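Hypothetical protein (Streptococcus pneumoniae, PDB 2HIY) is of unknown function, a conserved bacterial protein of the DUF1697 family whose chain carries two four-stranded antiparallel sheets and assembles with three further copies. Local coordinates at residues E146-K150 / T151-K155; N20-M24 / A25-Q29; S78-L82 / E83-A87. All blocks are in the same frame, centred on the assembly; numbering follows the deposited sequence.

Contact 1. Residues E146-K150 / T151-K155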
ATOM      1  N   GLU D 146     -14.247  -5.713 -16.669  0.50 13.84           N
ATOM      2  CA  GLU D 146     -15.353  -6.201 -15.836  0.50 14.70           C
ATOM      3  C   GLU D 146     -15.330  -7.713 -15.584  0.50 13.83           C
ATOM      4  O   GLU D 146     -15.926  -8.182 -14.608  0.50 13.70           O
ATOM      5  CB  GLU D 146     -16.698  -5.781 -16.425  0.50 14.94           C
ATOM      6  CG  GLU D 146     -17.937  -6.330 -15.706  0.50 19.10           C
ATOM      7  CD  GLU D 146     -18.684  -7.373 -16.524  0.50 24.05           C
ATOM      8  OE1 GLU D 146     -18.078  -8.406 -16.890  0.50 27.68           O
ATOM      9  OE2 GLU D 146     -19.886  -7.160 -16.803  0.50 26.95           O
ATOM     10  N   SER D 147     -14.639  -8.471 -16.441  1.00 13.10           N
ATOM     11  CA  SER D 147     -14.542  -9.907 -16.285  1.00 13.04           C
ATOM     12  C   SER D 147     -13.131 -10.340 -15.915  1.00 12.42           C
ATOM     13  O   SER D 147     -12.898 -11.541 -15.747  1.00 12.49           O
ATOM     14  CB  SER D 147     -14.950 -10.567 -17.597  1.00 13.57           C
ATOM     15  OG  SER D 147     -14.035 -10.115 -18.591  1.00 12.62           O
ATOM     16  N   TYR D 148     -12.205  -9.405 -15.787  1.00 12.11           N
ATOM     17  CA  TYR D 148     -10.812  -9.755 -15.604  1.00 11.92           C
ATOM     18  C   TYR D 148     -10.575 -10.640 -14.367  1.00 12.34           C
ATOM     19  O   TYR D 148      -9.769 -11.593 -14.412  1.00 11.52           O
ATOM     20  CB  TYR D 148      -9.946  -8.479 -15.542  1.00 12.41           C
ATOM     21  CG  TYR D 148      -8.511  -8.766 -15.260  1.00 11.74           C
ATOM     22  CD1 TYR D 148      -7.678  -9.153 -16.289  1.00 13.69           C
ATOM     23  CD2 TYR D 148      -7.990  -8.730 -13.954  1.00 13.54           C
ATOM     24  CE1 TYR D 148      -6.338  -9.480 -16.043  1.00 14.94           C
ATOM     25  CE2 TYR D 148      -6.654  -9.049 -13.713  1.00 14.14           C
ATOM     26  CZ  TYR D 148      -5.842  -9.425 -14.769  1.00 14.64           C
ATOM     27  OH  TYR D 148      -4.505  -9.765 -14.543  1.00 16.24           O
ATOM     28  N   SER D 149     -11.246 -10.332 -13.267  1.00 12.34           N
ATOM     29  CA  SER D 149     -10.984 -11.071 -12.023  1.00 13.18           C
ATOM     30  C   SER D 149     -11.467 -12.528 -12.091  1.00 13.50           C
ATOM     31  O   SER D 149     -11.093 -13.321 -11.234  1.00 14.85           O
ATOM     32  CB  SER D 149     -11.640 -10.375 -10.821  1.00 14.22           C
ATOM     33  OG  SER D 149     -13.038 -10.471 -10.871  1.00 16.42           O
ATOM     34  N   LYS D 150     -12.242 -12.884 -13.112  1.00 12.53           N
ATOM     35  CA  LYS D 150     -12.673 -14.269 -13.315  1.00 13.38           C
ATOM     36  C   LYS D 150     -11.828 -15.016 -14.329  1.00 13.02           C
ATOM     37  O   LYS D 150     -12.079 -16.186 -14.583  1.00 13.93           O
ATOM     38  CB  LYS D 150     -14.137 -14.308 -13.753  1.00 14.60           C
ATOM     39  CG  LYS D 150     -15.142 -13.821 -12.676  1.00 16.02           C
ATOM     40  CD  LYS D 150     -16.550 -13.642 -13.318  1.00 18.65           C
ATOM     41  CE  LYS D 150     -17.562 -13.027 -12.365  1.00 23.28           C
ATOM     42  NZ  LYS D 150     -18.176 -14.055 -11.472  1.00 30.77           N
ATOM     43  N   THR D 151     -10.814 -14.364 -14.895  1.00 12.00           N
ATOM     44  CA  THR D 151      -9.996 -15.045 -15.878  1.00 11.80           C
ATOM     45  C   THR D 151      -9.011 -16.037 -15.232  1.00 13.09           C
ATOM     46  O   THR D 151      -8.597 -15.871 -14.066  1.00 13.68           O
ATOM     47  CB  THR D 151      -9.169 -14.057 -16.756  1.00 11.36           C
ATOM     48  OG1 THR D 151      -8.258 -13.290 -15.950  1.00 12.57           O
ATOM     49  CG2 THR D 151     -10.087 -13.144 -17.575  1.00 11.84           C
ATOM     50  N   ALA D 152      -8.619 -17.049 -15.998  1.00 12.13           N
ATOM     51  CA  ALA D 152      -7.567 -17.959 -15.551  1.00 12.49           C
ATOM     52  C   ALA D 152      -6.262 -17.210 -15.377  1.00 12.98           C
ATOM     53  O   ALA D 152      -5.473 -17.537 -14.476  1.00 13.48           O
ATOM     54  CB  ALA D 152      -7.404 -19.071 -16.566  1.00 13.61           C
ATOM     55  N   TYR D 153      -5.981 -16.238 -16.239  1.00 12.42           N
ATOM     56  CA  TYR D 153      -4.773 -15.434 -16.090  1.00 12.51           C
ATOM     57  C   TYR D 153      -4.685 -14.849 -14.680  1.00 13.25           C
ATOM     58  O   TYR D 153      -3.644 -14.988 -13.994  1.00 14.38           O
ATOM     59  CB  TYR D 153      -4.770 -14.311 -17.136  1.00 12.41           C
ATOM     60  CG  TYR D 153      -3.497 -13.514 -17.167  1.00 12.46           C
ATOM     61  CD1 TYR D 153      -2.433 -13.945 -17.948  1.00 16.23           C
ATOM     62  CD2 TYR D 153      -3.352 -12.326 -16.445  1.00 13.43           C
ATOM     63  CE1 TYR D 153      -1.215 -13.247 -17.976  1.00 16.99           C
ATOM     64  CE2 TYR D 153      -2.134 -11.614 -16.456  1.00 14.36           C
ATOM     65  CZ  TYR D 153      -1.095 -12.074 -17.240  1.00 15.54           C
ATOM     66  OH  TYR D 153       0.077 -11.338 -17.250  1.00 17.46           O
ATOM     67  N   HIS D 154      -5.753 -14.208 -14.246  1.00 12.32           N
ATOM     68  CA  HIS D 154      -5.769 -13.620 -12.920  1.00 12.74           C
ATOM     69  C   HIS D 154      -5.802 -14.650 -11.808  1.00 12.91           C
ATOM     70  O   HIS D 154      -5.046 -14.524 -10.814  1.00 13.31           O
ATOM     71  CB  HIS D 154      -6.973 -12.702 -12.785  1.00 12.78           C
ATOM     72  CG  HIS D 154      -7.131 -12.163 -11.409  1.00 13.15           C
ATOM     73  ND1 HIS D 154      -6.215 -11.278 -10.870  1.00 14.57           N
ATOM     74  CD2 HIS D 154      -8.051 -12.412 -10.453  1.00 14.11           C
ATOM     75  CE1 HIS D 154      -6.586 -11.001  -9.628  1.00 15.20           C
ATOM     76  NE2 HIS D 154      -7.699 -11.659  -9.355  1.00 14.76           N
ATOM     77  N   LYS D 155      -6.715 -15.627 -11.925  1.00 13.28           N
ATOM     78  CA  LYS D 155      -6.967 -16.534 -10.802  1.00 14.20           C
ATOM     79  C   LYS D 155      -5.887 -17.538 -10.576  1.00 13.49           C
ATOM     80  O   LYS D 155      -5.730 -17.979  -9.419  1.00 14.16           O
ATOM     81  CB  LYS D 155      -8.266 -17.287 -11.007  1.00 15.30           C
ATOM     82  CG  LYS D 155      -9.468 -16.350 -10.901  1.00 18.52           C
ATOM     83  CD  LYS D 155     -10.756 -17.076 -11.234  1.00 20.45           C
ATOM     84  CE  LYS D 155     -11.032 -18.189 -10.249  1.00 24.71           C
ATOM     85  NZ  LYS D 155     -12.352 -18.818 -10.561  1.00 28.37           N
TER
HETATM   86  O   HOH W   1      -3.991 -10.144 -11.969  1.00 17.45           O
HETATM   87  O   HOH W   2     -12.881 -18.414 -13.266  1.00 32.90           O
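Y148 and H154 lean against each other at the start of helix 152-156, where T151 is the N-cap residue and the loop after strand 137-142 turns into the helix. The two side chains cross at about a right angle. Their ring planes are inclined by 50° and ND1 of H154 comes within 3.6 Å of CE2 of Y148, an oblique pairing. CB of H154 adds an off-centre CH-pi contact to the tyrosine ring. With CG anti to the backbone N, chi1 of 176° turns the Y148 ring toward the side chains of Y153 and H154, and its OH meets the edge of the Y153 ring in plane, 3.4 Å from CD2. K142 and R102 make cation-pi contacts with Y153 and Y148 respectively, and H154 also meets the ring of H70 of the second subunit.

T151 joins loop and helix. Its OG1 donates in the carbonyl plane to O of Y148 at 2.7 Å and accepts from N of H154 at 3.2 Å, the capping bond. The same Y148 carbonyl also takes N of T151, from above its plane, so two donors grip one oxygen. E129 supplements the cap by accepting from the backbone N of A152 and of Y153. One water bridges the two polar ends, in the plane of each ring, 2.7 Å from OH of Y148 and 2.7 Å from ND1 of H154.

Contact 2. Residues N20-M24 / A25-Q29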
ATOM      1  N   ASN D  20      15.675  -6.461  -4.553  1.00 24.93           N
ATOM      2  CA  ASN D  20      16.096  -6.937  -5.879  1.00 21.84           C
ATOM      3  C   ASN D  20      16.531  -5.771  -6.752  1.00 20.71           C
ATOM      4  O   ASN D  20      16.158  -5.675  -7.913  1.00 19.15           O
ATOM      5  CB  ASN D  20      15.009  -7.792  -6.556  1.00 20.95           C
ATOM      6  CG  ASN D  20      14.756  -9.100  -5.832  1.00 21.28           C
ATOM      7  OD1 ASN D  20      15.306  -9.352  -4.752  1.00 20.64           O
ATOM      8  ND2 ASN D  20      13.949  -9.955  -6.451  1.00 20.89           N
ATOM      9  N   LYS D  21      17.349  -4.910  -6.163  1.00 20.05           N
ATOM     10  CA  LYS D  21      17.713  -3.642  -6.771  1.00 20.06           C
ATOM     11  C   LYS D  21      18.812  -3.829  -7.808  1.00 18.70           C
ATOM     12  O   LYS D  21      19.842  -4.416  -7.543  1.00 17.77           O
ATOM     13  CB  LYS D  21      18.187  -2.644  -5.705  1.00 21.16           C
ATOM     14  CG  LYS D  21      18.484  -1.257  -6.283  1.00 23.16           C
ATOM     15  CD  LYS D  21      18.677  -0.196  -5.198  1.00 23.13           C
ATOM     16  CE  LYS D  21      19.200   1.111  -5.808  1.00 28.07           C
ATOM     17  NZ  LYS D  21      19.722   2.082  -4.794  1.00 31.00           N
ATOM     18  N   VAL D  22      18.549  -3.288  -8.990  1.00 17.95           N
ATOM     19  CA  VAL D  22      19.521  -3.264 -10.065  1.00 17.19           C
ATOM     20  C   VAL D  22      19.539  -1.848 -10.611  1.00 17.73           C
ATOM     21  O   VAL D  22      18.487  -1.343 -11.032  1.00 17.88           O
ATOM     22  CB  VAL D  22      19.151  -4.252 -11.183  1.00 17.55           C
ATOM     23  CG1 VAL D  22      20.212  -4.213 -12.305  1.00 18.55           C
ATOM     24  CG2 VAL D  22      18.975  -5.666 -10.624  1.00 17.02           C
ATOM     25  N   VAL D  23      20.711  -1.221 -10.594  1.00 16.70           N
ATOM     26  CA  VAL D  23      20.856   0.118 -11.147  1.00 16.79           C
ATOM     27  C   VAL D  23      21.259  -0.046 -12.608  1.00 16.56           C
ATOM     28  O   VAL D  23      22.296  -0.642 -12.903  1.00 15.72           O
ATOM     29  CB  VAL D  23      21.883   0.929 -10.352  1.00 16.52           C
ATOM     30  CG1 VAL D  23      22.094   2.314 -10.974  1.00 17.36           C
ATOM     31  CG2 VAL D  23      21.426   1.080  -8.899  1.00 18.06           C
HETATM   32  N   MSE D  24      20.452   0.498 -13.512  1.00 15.73           N
HETATM   33  CA  MSE D  24      20.636   0.260 -14.945  1.00 15.62           C
HETATM   34  C   MSE D  24      22.001   0.714 -15.426  1.00 15.72           C
HETATM   35  O   MSE D  24      22.671  -0.012 -16.145  1.00 14.85           O
HETATM   36  CB  MSE D  24      19.527   0.913 -15.788  1.00 16.31           C
HETATM   37  CG  MSE D  24      18.197   0.194 -15.688  1.00 18.14           C
HETATM   38 SE   MSE D  24      18.223  -1.719 -16.152  1.00 25.83          SE
HETATM   39  CE  MSE D  24      17.760  -2.385 -14.386  1.00 20.46           C
ATOM     40  N   ALA D  25      22.453   1.896 -15.027  1.00 15.42           N
ATOM     41  CA  ALA D  25      23.767   2.324 -15.473  1.00 15.14           C
ATOM     42  C   ALA D  25      24.874   1.371 -15.010  1.00 15.69           C
ATOM     43  O   ALA D  25      25.879   1.175 -15.720  1.00 16.71           O
ATOM     44  CB  ALA D  25      24.056   3.750 -15.007  1.00 16.61           C
ATOM     45  N   GLU D  26      24.743   0.835 -13.797  1.00 15.61           N
ATOM     46  CA  GLU D  26      25.734  -0.117 -13.287  1.00 15.22           C
ATOM     47  C   GLU D  26      25.692  -1.408 -14.086  1.00 14.89           C
ATOM     48  O   GLU D  26      26.739  -1.923 -14.496  1.00 14.69           O
ATOM     49  CB  GLU D  26      25.515  -0.404 -11.801  1.00 15.69           C
ATOM     50  CG  GLU D  26      25.819   0.805 -10.940  1.00 16.24           C
ATOM     51  CD  GLU D  26      25.484   0.649  -9.475  1.00 20.79           C
ATOM     52  OE1 GLU D  26      25.060  -0.439  -9.032  1.00 20.61           O
ATOM     53  OE2 GLU D  26      25.637   1.664  -8.755  1.00 22.98           O
ATOM     54  N   LEU D  27      24.496  -1.944 -14.297  1.00 13.40           N
ATOM     55  CA  LEU D  27      24.363  -3.158 -15.085  1.00 13.57           C
ATOM     56  C   LEU D  27      24.936  -2.965 -16.508  1.00 14.29           C
ATOM     57  O   LEU D  27      25.622  -3.860 -17.022  1.00 14.23           O
ATOM     58  CB  LEU D  27      22.888  -3.582 -15.154  1.00 14.19           C
ATOM     59  CG  LEU D  27      22.644  -4.911 -15.874  1.00 13.80           C
ATOM     60  CD1 LEU D  27      23.390  -6.061 -15.199  1.00 14.89           C
ATOM     61  CD2 LEU D  27      21.161  -5.222 -15.960  1.00 15.26           C
ATOM     62  N   ARG D  28      24.626  -1.854 -17.175  1.00 14.13           N
ATOM     63  CA  ARG D  28      25.164  -1.615 -18.509  1.00 13.99           C
ATOM     64  C   ARG D  28      26.688  -1.640 -18.488  1.00 13.90           C
ATOM     65  O   ARG D  28      27.301  -2.258 -19.361  1.00 14.04           O
ATOM     66  CB  ARG D  28      24.625  -0.305 -19.125  1.00 13.84           C
ATOM     67  CG  ARG D  28      23.119  -0.309 -19.286  1.00 14.46           C
ATOM     68  CD  ARG D  28      22.676   0.848 -20.211  1.00 15.00           C
ATOM     69  NE  ARG D  28      23.095   2.147 -19.691  1.00 14.80           N
ATOM     70  CZ  ARG D  28      22.355   2.956 -18.930  1.00 16.73           C
ATOM     71  NH1 ARG D  28      21.121   2.620 -18.574  1.00 15.13           N
ATOM     72  NH2 ARG D  28      22.872   4.097 -18.514  1.00 16.22           N
ATOM     73  N   GLN D  29      27.297  -0.993 -17.499  1.00 13.77           N
ATOM     74  CA  GLN D  29      28.766  -0.989 -17.392  1.00 14.90           C
ATOM     75  C   GLN D  29      29.299  -2.394 -17.129  1.00 14.79           C
ATOM     76  O   GLN D  29      30.302  -2.819 -17.731  1.00 13.94           O
ATOM     77  CB  GLN D  29      29.242  -0.008 -16.296  1.00 16.59           C
ATOM     78  CG  GLN D  29      30.744  -0.122 -15.932  1.00 19.41           C
ATOM     79  CD  GLN D  29      31.637   0.484 -16.981  1.00 25.32           C
ATOM     80  OE1 GLN D  29      31.886   1.692 -16.965  1.00 28.82           O
ATOM     81  NE2 GLN D  29      32.145  -0.346 -17.901  1.00 25.78           N
TER
HETATM   82  O   HOH W   3      23.218  -2.398  -9.737  1.00 16.88           O
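This is a local contact at the N-terminus of helix 24-34, where the loop that follows strand 5-10 becomes helical and V23 occupies the N-cap position. The first turn is closed by its backbone: N of L27 donates to O of V23 and N of R28 to O of M24, each at 2.9 Å and both nearly straight.

Side chains follow the same spacing. E26, extended beyond CG, slants across V23, its carboxylate end lying against the valine, with OE1 3.7 Å from CB of V23. A water completes this pair by accepting from N of V23 and donating to OE1 of E26, so the glutamate reaches the last loop amide indirectly. On the buried side, CG1 of V22 meets CD2 of L27 at 3.9 Å, the two side chains crossing at a slant, while F73 also packs on V22.

R28 doubles back along the helix. A bend at chi3 (-59°) returns its guanidinium toward the selenomethionine M24, placing NH1 3.6 Å from CB of M24; O of M24 and CA of A25 lie over one face of the group, toward its rim. NH1 also donates to OG of S41 and forms a salt bridge with E61 of the third subunit, a residue that also packs on M24. The first turn therefore presents a positive charge to a neighbouring chain, while the water-linked E26 carboxylate sits near the helix start, a placement that may be mildly favourable.

Contact 3. Residues S78-L82 / E83-A87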
ATOM      1  N   SER D  78      15.142 -14.384 -20.001  1.00 12.62           N
ATOM      2  CA  SER D  78      14.856 -14.631 -21.397  1.00 13.08           C
ATOM      3  C   SER D  78      15.964 -13.985 -22.231  1.00 13.34           C
ATOM      4  O   SER D  78      16.416 -12.880 -21.913  1.00 13.93           O
ATOM      5  CB  SER D  78      13.535 -13.987 -21.786  1.00 12.44           C
ATOM      6  OG  SER D  78      12.500 -14.397 -20.899  1.00 13.84           O
ATOM      7  N   LEU D  79      16.426 -14.701 -23.236  1.00 13.26           N
ATOM      8  CA  LEU D  79      17.451 -14.169 -24.143  1.00 14.10           C
ATOM      9  C   LEU D  79      17.024 -14.519 -25.553  1.00 14.01           C
ATOM     10  O   LEU D  79      16.909 -15.708 -25.916  1.00 13.99           O
ATOM     11  CB  LEU D  79      18.807 -14.795 -23.818  1.00 14.51           C
ATOM     12  CG  LEU D  79      19.968 -14.232 -24.664  1.00 14.20           C
ATOM     13  CD1 LEU D  79      20.231 -12.764 -24.418  1.00 15.73           C
ATOM     14  CD2 LEU D  79      21.232 -15.036 -24.386  1.00 15.65           C
ATOM     15  N   LEU D  80      16.787 -13.487 -26.355  1.00 13.00           N
ATOM     16  CA  LEU D  80      16.298 -13.719 -27.708  1.00 14.07           C
ATOM     17  C   LEU D  80      16.913 -12.731 -28.668  1.00 14.28           C
ATOM     18  O   LEU D  80      17.251 -11.616 -28.279  1.00 15.11           O
ATOM     19  CB  LEU D  80      14.771 -13.606 -27.740  1.00 14.98           C
ATOM     20  CG  LEU D  80      14.194 -12.315 -27.194  1.00 15.69           C
ATOM     21  CD1 LEU D  80      13.614 -11.484 -28.327  1.00 18.85           C
ATOM     22  CD2 LEU D  80      13.084 -12.692 -26.243  1.00 18.79           C
ATOM     23  N   SER D  81      17.004 -13.117 -29.934  1.00 14.80           N
ATOM     24  CA  SER D  81      17.628 -12.264 -30.931  1.00 14.45           C
ATOM     25  C   SER D  81      16.612 -11.445 -31.716  1.00 14.49           C
ATOM     26  O   SER D  81      15.418 -11.743 -31.736  1.00 13.98           O
ATOM     27  CB  SER D  81      18.417 -13.129 -31.918  1.00 15.09           C
ATOM     28  OG  SER D  81      17.512 -13.944 -32.632  1.00 16.12           O
ATOM     29  N   LEU D  82      17.109 -10.447 -32.445  1.00 14.18           N
ATOM     30  CA  LEU D  82      16.263  -9.717 -33.392  1.00 14.62           C
ATOM     31  C   LEU D  82      15.624 -10.687 -34.391  1.00 15.10           C
ATOM     32  O   LEU D  82      14.430 -10.571 -34.675  1.00 14.72           O
ATOM     33  CB  LEU D  82      17.086  -8.650 -34.132  1.00 14.92           C
ATOM     34  CG  LEU D  82      16.399  -7.934 -35.311  1.00 15.02           C
ATOM     35  CD1 LEU D  82      15.197  -7.102 -34.874  1.00 17.86           C
ATOM     36  CD2 LEU D  82      17.411  -7.084 -36.120  1.00 16.25           C
ATOM     37  N   GLU D  83      16.404 -11.627 -34.931  1.00 15.84           N
ATOM     38  CA  GLU D  83      15.862 -12.624 -35.872  1.00 17.25           C
ATOM     39  C   GLU D  83      14.678 -13.367 -35.242  1.00 15.53           C
ATOM     40  O   GLU D  83      13.630 -13.541 -35.880  1.00 16.13           O
ATOM     41  CB  GLU D  83      16.946 -13.618 -36.294  1.00 17.47           C
ATOM     42  CG  GLU D  83      16.471 -14.721 -37.237  1.00 22.17           C
ATOM     43  CD  GLU D  83      17.608 -15.511 -37.875  1.00 22.92           C
ATOM     44  OE1 GLU D  83      18.792 -15.233 -37.587  1.00 30.68           O
ATOM     45  OE2 GLU D  83      17.313 -16.405 -38.702  1.00 31.15           O
ATOM     46  N   ASP D  84      14.857 -13.803 -33.991  1.00 14.85           N
ATOM     47  CA  ASP D  84      13.811 -14.539 -33.272  1.00 15.77           C
ATOM     48  C   ASP D  84      12.546 -13.697 -33.188  1.00 15.18           C
ATOM     49  O   ASP D  84      11.437 -14.189 -33.399  1.00 15.23           O
ATOM     50  CB  ASP D  84      14.223 -14.822 -31.815  1.00 16.57           C
ATOM     51  CG  ASP D  84      15.326 -15.868 -31.655  1.00 17.88           C
ATOM     52  OD1 ASP D  84      15.549 -16.714 -32.566  1.00 20.44           O
ATOM     53  OD2 ASP D  84      15.960 -15.859 -30.551  1.00 18.34           O
ATOM     54  N   PHE D  85      12.716 -12.425 -32.847  1.00 14.64           N
ATOM     55  CA  PHE D  85      11.602 -11.528 -32.641  1.00 15.19           C
ATOM     56  C   PHE D  85      10.877 -11.245 -33.954  1.00 15.39           C
ATOM     57  O   PHE D  85       9.633 -11.228 -33.994  1.00 15.66           O
ATOM     58  CB  PHE D  85      12.048 -10.224 -31.961  1.00 15.98           C
ATOM     59  CG  PHE D  85      10.922  -9.517 -31.262  1.00 17.07           C
ATOM     60  CD1 PHE D  85      10.552  -9.918 -29.987  1.00 19.49           C
ATOM     61  CD2 PHE D  85      10.198  -8.522 -31.885  1.00 18.62           C
ATOM     62  CE1 PHE D  85       9.481  -9.294 -29.319  1.00 21.69           C
ATOM     63  CE2 PHE D  85       9.116  -7.903 -31.217  1.00 19.61           C
ATOM     64  CZ  PHE D  85       8.789  -8.287 -29.944  1.00 20.02           C
ATOM     65  N   GLU D  86      11.639 -11.051 -35.019  1.00 15.74           N
ATOM     66  CA  GLU D  86      11.028 -10.790 -36.314  1.00 17.13           C
ATOM     67  C   GLU D  86      10.230 -11.999 -36.783  1.00 16.45           C
ATOM     68  O   GLU D  86       9.157 -11.853 -37.401  1.00 17.08           O
ATOM     69  CB  GLU D  86      12.100 -10.407 -37.326  1.00 16.79           C
ATOM     70  CG  GLU D  86      12.687  -9.038 -37.067  1.00 18.37           C
ATOM     71  CD  GLU D  86      13.690  -8.584 -38.108  1.00 21.48           C
ATOM     72  OE1 GLU D  86      14.406  -9.434 -38.695  1.00 26.19           O
ATOM     73  OE2 GLU D  86      13.769  -7.354 -38.312  1.00 26.91           O
ATOM     74  N   ALA D  87      10.723 -13.197 -36.493  1.00 16.01           N
ATOM     75  CA  ALA D  87       9.981 -14.416 -36.811  1.00 16.07           C
ATOM     76  C   ALA D  87       8.652 -14.446 -36.029  1.00 16.02           C
ATOM     77  O   ALA D  87       7.600 -14.824 -36.597  1.00 16.89           O
ATOM     78  CB  ALA D  87      10.809 -15.654 -36.526  1.00 16.90           C
TER
HETATM   79  O   HOH W   4      15.176 -17.450 -28.323  1.00 21.71           O
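S81 and D84 form a capping box where strand 78-81 passes directly into helix 82-89, the helix segment running at 82° to the strand. The polar bonds are reciprocal. N of D84 donates to OG of S81 at 3.0 Å, and N of S81 donates to OD2 of D84 at 3.0 Å in a nearly straight bond (174°) that meets the carboxylate from above its plane. For S81, chi1 of 65° sets OG between the backbone N and the carbonyl carbon, facing the amide it caps. OD2 also accepts from a water that bonds weakly to O of L79. Backbone bonds from N of F85 to O of S81 and from N of E86 to O of L82 continue the first turn.

An apolar pair lies beside the box. CD1 of L80 approaches CD1 of F85 at 3.8 Å, coming to the ring obliquely. L181 touches both side chains, the ring of F174 meets that of F85, and F107 packs on L80, so the pair packs against helix 171-182 and strand 102-108.

A mixed contact spans the first helical turn, where L82 and E86 cross at a slant. CD1 of L82 rests 3.7 Å from OE2 of E86, whose carboxylate is engaged in a salt bridge with K182, and L82 itself touches K182 and L181.

The D84 carboxylate thus takes up the amide of the N-cap residue, and its negative charge at the helix start would probably be favoured by the helix dipole, while the apolar pair ties the same junction to the C-terminal helix.

All three contacts are helix starts, partly buried, and none touches another. Contact 3 is nearest the chain's centre, joins a strand of the N-terminal sheet to its helix without a loop, and is touched by no other subunit. Contacts 1 and 2 are peripheral, follow loops, and each meets a different copy, through a histidine and an arginine respectively. Capping separates them: a threonine hydroxyl in contact 1 and a reciprocal serine-aspartate pair in contact 3, whereas in contact 2 the N-cap position is held by a valine, with no polar side-chain atom, and a water links loop amide and glutamate. Aromatic rings dominate contact 1; contact 2 has aliphatic packing and contact 3 a leucine-phenylalanine pair.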